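Local coordinates for fatty acyl CoA synthetase FADD13 (FATTY-ACYL-CoA SYNTHETASE) (Mycobacterium tuberculosis, PDB 3R44), which belongs to the AMP-binding (ANL) enzymes, which pair a large N-terminal domain with a small C-terminal one, at residues Thr346-Arg358 with Asp388-Ile400. Sequence-based numbering, arbitrary orientation. Where two conformers were deposited one is given.
Sequences TDVAVRGDDGVIR and DNGWFRTGDIGEI
Arg-351 runs extended from CG to NE, with CG trans to the backbone N (chi1 179°), and sets its guanidinium edge against the carboxylate of Asp-388. NE of Arg-351 donates almost straight to OD2 of Asp-388 at 2.8 Å, within the guanidinium plane and on the anti side of that oxygen; NH2 of Arg-351 adds a weak bond to the same oxygen at 3.4 Å. Face to face with this group lies the guanidinium of Arg-393, stacked with centres 3.7 Å apart and planes only 9° off parallel. Each cation has its own acid: Asp-388 takes Arg-351, while NE of Arg-393 pairs with Glu-364 on strand 364-369, the strand that separates 346-351 from 391-394 in the antiparallel sheet. Beyond the charges the contact turns apolar. Ile-357 CD1 sits over the five-membered ring of Trp-391, 3.6 Å from its centroid, in a CH-pi contact, and Ala-349 CB meets CZ3 of the same indole at 3.9 Å. Past the corner at Gly-395, Ile-400 brings CD1 within 4.0 Å of Val-350 CG1, so strand 396-400, from a separate two-stranded sheet, also packs on 346-351. With two carboxylates serving the arginine pair, the like charges are probably largely offset, which would let the guanidinium groups stack flat.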
loop_
_atom_site.group_PDB
_atom_site.type_symbol
_atom_site.label_atom_id
_atom_site.label_comp_id
_atom_site.label_asym_id
_atom_site.label_seq_id
_atom_site.Cartn_x
_atom_site.Cartn_y
_atom_site.Cartn_z
ATOM N N THR A 346 -14.549 -3.237 9.517
ATOM C CA THR A 346 -14.625 -3.154 8.047
ATOM C C THR A 346 -15.711 -4.095 7.542
ATOM O O THR A 346 -15.790 -5.263 7.972
ATOM C CB THR A 346 -13.263 -3.459 7.345
ATOM O OG1 THR A 346 -13.209 -2.812 6.059
ATOM C CG2 THR A 346 -13.063 -4.941 7.131
ATOM N N ASP A 347 -16.575 -3.598 6.641
ATOM C CA ASP A 347 -17.462 -4.500 5.942
ATOM C C ASP A 347 -16.995 -4.594 4.492
ATOM O O ASP A 347 -16.623 -3.595 3.876
ATOM C CB ASP A 347 -18.932 -4.057 5.967
ATOM C CG ASP A 347 -19.528 -3.957 7.393
ATOM O OD1 ASP A 347 -18.984 -4.555 8.333
ATOM O OD2 ASP A 347 -20.570 -3.285 7.588
ATOM N N VAL A 348 -17.003 -5.781 3.925
ATOM C CA VAL A 348 -16.486 -5.967 2.551
ATOM C C VAL A 348 -17.506 -6.774 1.816
ATOM O O VAL A 348 -18.025 -7.721 2.387
ATOM C CB VAL A 348 -15.137 -6.739 2.547
ATOM C CG1 VAL A 348 -14.678 -7.028 1.084
ATOM C CG2 VAL A 348 -14.066 -6.017 3.437
ATOM N N ALA A 349 -17.866 -6.407 0.588
ATOM C CA ALA A 349 -18.889 -7.137 -0.131
ATOM C C ALA A 349 -18.540 -7.041 -1.612
ATOM O O ALA A 349 -17.477 -6.477 -1.955
ATOM C CB ALA A 349 -20.339 -6.551 0.155
ATOM N N VAL A 350 -19.400 -7.586 -2.461
ATOM C CA VAL A 350 -19.259 -7.456 -3.919
ATOM C C VAL A 350 -20.499 -6.861 -4.550
ATOM O O VAL A 350 -21.615 -7.282 -4.237
ATOM C CB VAL A 350 -18.877 -8.812 -4.580
ATOM C CG1 VAL A 350 -17.414 -9.172 -4.275
ATOM C CG2 VAL A 350 -19.838 -9.869 -4.164
ATOM N N ARG A 351 -20.316 -5.917 -5.492
ATOM C CA ARG A 351 -21.411 -5.255 -6.149
ATOM C C ARG A 351 -21.546 -5.860 -7.525
ATOM O O ARG A 351 -20.635 -5.754 -8.329
ATOM C CB ARG A 351 -21.099 -3.765 -6.263
ATOM C CG ARG A 351 -22.117 -2.913 -6.942
ATOM C CD ARG A 351 -21.631 -1.490 -6.927
ATOM N NE ARG A 351 -22.663 -0.569 -7.384
ATOM C CZ ARG A 351 -23.001 -0.351 -8.641
ATOM N NH1 ARG A 351 -22.420 -1.001 -9.650
ATOM N NH2 ARG A 351 -23.981 0.531 -8.881
ATOM N N GLY A 352 -22.682 -6.508 -7.767
ATOM C CA GLY A 352 -22.919 -7.207 -8.999
ATOM C C GLY A 352 -23.163 -6.251 -10.148
ATOM O O GLY A 352 -23.346 -5.030 -9.940
ATOM N N ASP A 353 -23.139 -6.819 -11.358
ATOM C CA ASP A 353 -23.429 -6.103 -12.605
ATOM C C ASP A 353 -24.811 -5.462 -12.516
ATOM O O ASP A 353 -25.037 -4.387 -13.082
ATOM N N ASP A 354 -25.703 -6.101 -11.752
ATOM C CA ASP A 354 -27.051 -5.555 -11.494
ATOM C C ASP A 354 -27.119 -4.389 -10.495
ATOM O O ASP A 354 -28.198 -3.856 -10.233
ATOM C CB ASP A 354 -28.036 -6.672 -11.049
ATOM C CG ASP A 354 -27.613 -7.421 -9.756
ATOM O OD1 ASP A 354 -26.594 -7.091 -9.102
ATOM O OD2 ASP A 354 -28.342 -8.367 -9.390
ATOM N N GLY A 355 -25.988 -4.017 -9.900
ATOM C CA GLY A 355 -25.988 -3.023 -8.831
ATOM C C GLY A 355 -26.300 -3.542 -7.436
ATOM O O GLY A 355 -26.214 -2.787 -6.477
ATOM N N VAL A 356 -26.650 -4.817 -7.283
ATOM C CA VAL A 356 -26.886 -5.366 -5.948
ATOM C C VAL A 356 -25.550 -5.637 -5.214
ATOM O O VAL A 356 -24.629 -6.280 -5.720
ATOM C CB VAL A 356 -27.789 -6.635 -5.964
ATOM C CG1 VAL A 356 -28.027 -7.155 -4.540
ATOM C CG2 VAL A 356 -29.115 -6.326 -6.667
ATOM N N ILE A 357 -25.455 -5.152 -3.992
ATOM C CA ILE A 357 -24.301 -5.445 -3.170
ATOM C C ILE A 357 -24.577 -6.702 -2.335
ATOM O O ILE A 357 -25.548 -6.749 -1.575
ATOM C CB ILE A 357 -23.942 -4.239 -2.283
ATOM C CG1 ILE A 357 -23.603 -3.028 -3.171
ATOM C CG2 ILE A 357 -22.799 -4.557 -1.295
ATOM C CD1 ILE A 357 -23.196 -1.795 -2.395
ATOM N N ARG A 358 -23.697 -7.689 -2.437
ATOM C CA ARG A 358 -23.854 -8.961 -1.712
ATOM C C ARG A 358 -22.623 -9.355 -0.872
ATOM O O ARG A 358 -21.482 -9.148 -1.307
ATOM C CB ARG A 358 -24.132 -10.106 -2.707
ATOM C CG ARG A 358 -25.192 -9.873 -3.751
ATOM C CD ARG A 358 -25.378 -11.075 -4.685
ATOM N NE ARG A 358 -26.613 -10.882 -5.424
ATOM C CZ ARG A 358 -26.747 -10.127 -6.510
ATOM N NH1 ARG A 358 -25.706 -9.499 -7.073
ATOM N NH2 ARG A 358 -27.934 -10.000 -7.049
ATOM N N ASP A 388 -21.269 4.241 -3.526
ATOM C CA ASP A 388 -22.634 3.784 -3.744
ATOM C C ASP A 388 -23.253 3.527 -2.386
ATOM O O ASP A 388 -22.991 2.476 -1.779
ATOM C CB ASP A 388 -22.623 2.479 -4.516
ATOM C CG ASP A 388 -24.023 1.985 -4.863
ATOM O OD1 ASP A 388 -25.013 2.657 -4.461
ATOM O OD2 ASP A 388 -24.114 0.932 -5.552
ATOM N N ASN A 389 -24.019 4.503 -1.898
ATOM C CA ASN A 389 -24.653 4.425 -0.567
ATOM C C ASN A 389 -23.724 4.071 0.573
ATOM O O ASN A 389 -23.995 3.123 1.342
ATOM C CB ASN A 389 -25.761 3.396 -0.568
ATOM C CG ASN A 389 -26.912 3.789 -1.454
ATOM O OD1 ASN A 389 -27.341 2.996 -2.301
ATOM N ND2 ASN A 389 -27.408 5.024 -1.298
ATOM N N GLY A 390 -22.619 4.777 0.642
ATOM C CA GLY A 390 -21.646 4.587 1.669
ATOM C C GLY A 390 -20.628 3.526 1.342
ATOM O O GLY A 390 -19.671 3.440 2.036
ATOM N N TRP A 391 -20.866 2.684 0.313
ATOM C CA TRP A 391 -19.910 1.645 -0.087
ATOM C C TRP A 391 -18.934 2.228 -1.100
ATOM O O TRP A 391 -19.362 2.758 -2.113
ATOM C CB TRP A 391 -20.623 0.485 -0.717
ATOM C CG TRP A 391 -21.460 -0.286 0.214
ATOM C CD1 TRP A 391 -22.764 -0.121 0.478
ATOM C CD2 TRP A 391 -21.033 -1.429 0.952
ATOM N NE1 TRP A 391 -23.210 -1.125 1.342
ATOM C CE2 TRP A 391 -22.150 -1.930 1.651
ATOM C CE3 TRP A 391 -19.807 -2.074 1.080
ATOM C CZ2 TRP A 391 -22.072 -3.027 2.507
ATOM C CZ3 TRP A 391 -19.733 -3.181 1.917
ATOM C CH2 TRP A 391 -20.866 -3.635 2.628
ATOM N N PHE A 392 -17.641 2.133 -0.788
ATOM C CA PHE A 392 -16.582 2.566 -1.679
ATOM C C PHE A 392 -16.364 1.516 -2.778
ATOM O O PHE A 392 -16.134 0.361 -2.470
ATOM C CB PHE A 392 -15.262 2.783 -0.932
ATOM C CG PHE A 392 -14.137 3.074 -1.842
ATOM C CD1 PHE A 392 -14.035 4.309 -2.473
ATOM C CD2 PHE A 392 -13.174 2.131 -2.101
ATOM C CE1 PHE A 392 -13.033 4.552 -3.376
ATOM C CE2 PHE A 392 -12.171 2.382 -2.970
ATOM C CZ PHE A 392 -12.073 3.597 -3.608
ATOM N N ARG A 393 -16.440 1.921 -4.034
ATOM C CA ARG A 393 -16.205 1.013 -5.148
ATOM C C ARG A 393 -14.737 0.960 -5.546
ATOM O O ARG A 393 -14.150 1.954 -6.030
ATOM C CB ARG A 393 -17.043 1.446 -6.325
ATOM C CG ARG A 393 -18.534 1.413 -5.993
ATOM C CD ARG A 393 -19.471 1.896 -7.093
ATOM N NE ARG A 393 -19.238 1.246 -8.375
ATOM C CZ ARG A 393 -19.879 1.502 -9.508
ATOM N NH1 ARG A 393 -20.871 2.366 -9.567
ATOM N NH2 ARG A 393 -19.530 0.853 -10.597
ATOM N N THR A 394 -14.123 -0.186 -5.357
ATOM C CA THR A 394 -12.686 -0.293 -5.540
ATOM C C THR A 394 -12.259 -0.325 -7.011
ATOM O O THR A 394 -11.105 -0.009 -7.297
ATOM C CB THR A 394 -12.102 -1.570 -4.852
ATOM O OG1 THR A 394 -12.656 -2.733 -5.504
ATOM C CG2 THR A 394 -12.440 -1.622 -3.348
ATOM N N GLY A 395 -13.130 -0.765 -7.921
ATOM C CA GLY A 395 -12.762 -0.998 -9.295
ATOM C C GLY A 395 -12.087 -2.350 -9.484
ATOM O O GLY A 395 -11.726 -2.726 -10.604
ATOM N N ASP A 396 -11.900 -3.079 -8.376
ATOM C CA ASP A 396 -11.277 -4.401 -8.432
ATOM C C ASP A 396 -12.398 -5.431 -8.440
ATOM O O ASP A 396 -13.457 -5.220 -7.833
ATOM C CB ASP A 396 -10.386 -4.621 -7.207
ATOM C CG ASP A 396 -9.167 -3.697 -7.147
ATOM O OD1 ASP A 396 -8.739 -3.065 -8.149
ATOM O OD2 ASP A 396 -8.639 -3.584 -6.029
ATOM N N ILE A 397 -12.217 -6.544 -9.143
ATOM C CA ILE A 397 -13.230 -7.564 -9.221
ATOM C C ILE A 397 -12.801 -8.744 -8.349
ATOM O O ILE A 397 -11.605 -9.123 -8.331
ATOM C CB ILE A 397 -13.413 -8.065 -10.669
ATOM C CG1 ILE A 397 -13.766 -6.910 -11.609
ATOM C CG2 ILE A 397 -14.464 -9.218 -10.736
ATOM C CD1 ILE A 397 -14.938 -6.046 -11.157
ATOM N N GLY A 398 -13.751 -9.369 -7.686
ATOM C CA GLY A 398 -13.383 -10.544 -6.930
ATOM C C GLY A 398 -14.572 -11.434 -6.621
ATOM O O GLY A 398 -15.656 -11.248 -7.133
ATOM N N GLU A 399 -14.329 -12.414 -5.773
ATOM C CA GLU A 399 -15.357 -13.381 -5.394
ATOM C C GLU A 399 -15.221 -13.643 -3.908
ATOM O O GLU A 399 -14.123 -13.881 -3.448
ATOM C CB GLU A 399 -15.180 -14.711 -6.149
ATOM C CG GLU A 399 -16.337 -15.693 -5.857
ATOM C CD GLU A 399 -16.403 -16.893 -6.835
ATOM O OE1 GLU A 399 -15.586 -16.954 -7.787
ATOM O OE2 GLU A 399 -17.298 -17.759 -6.662
ATOM N N ILE A 400 -16.324 -13.638 -3.176
ATOM C CA ILE A 400 -16.337 -13.973 -1.772
ATOM C C ILE A 400 -16.998 -15.340 -1.686
ATOM O O ILE A 400 -18.147 -15.495 -2.101
ATOM C CB ILE A 400 -17.028 -12.905 -0.922
ATOM C CG1 ILE A 400 -16.378 -11.536 -1.160
ATOM C CG2 ILE A 400 -17.005 -13.275 0.574
ATOM C CD1 ILE A 400 -17.070 -10.383 -0.436
#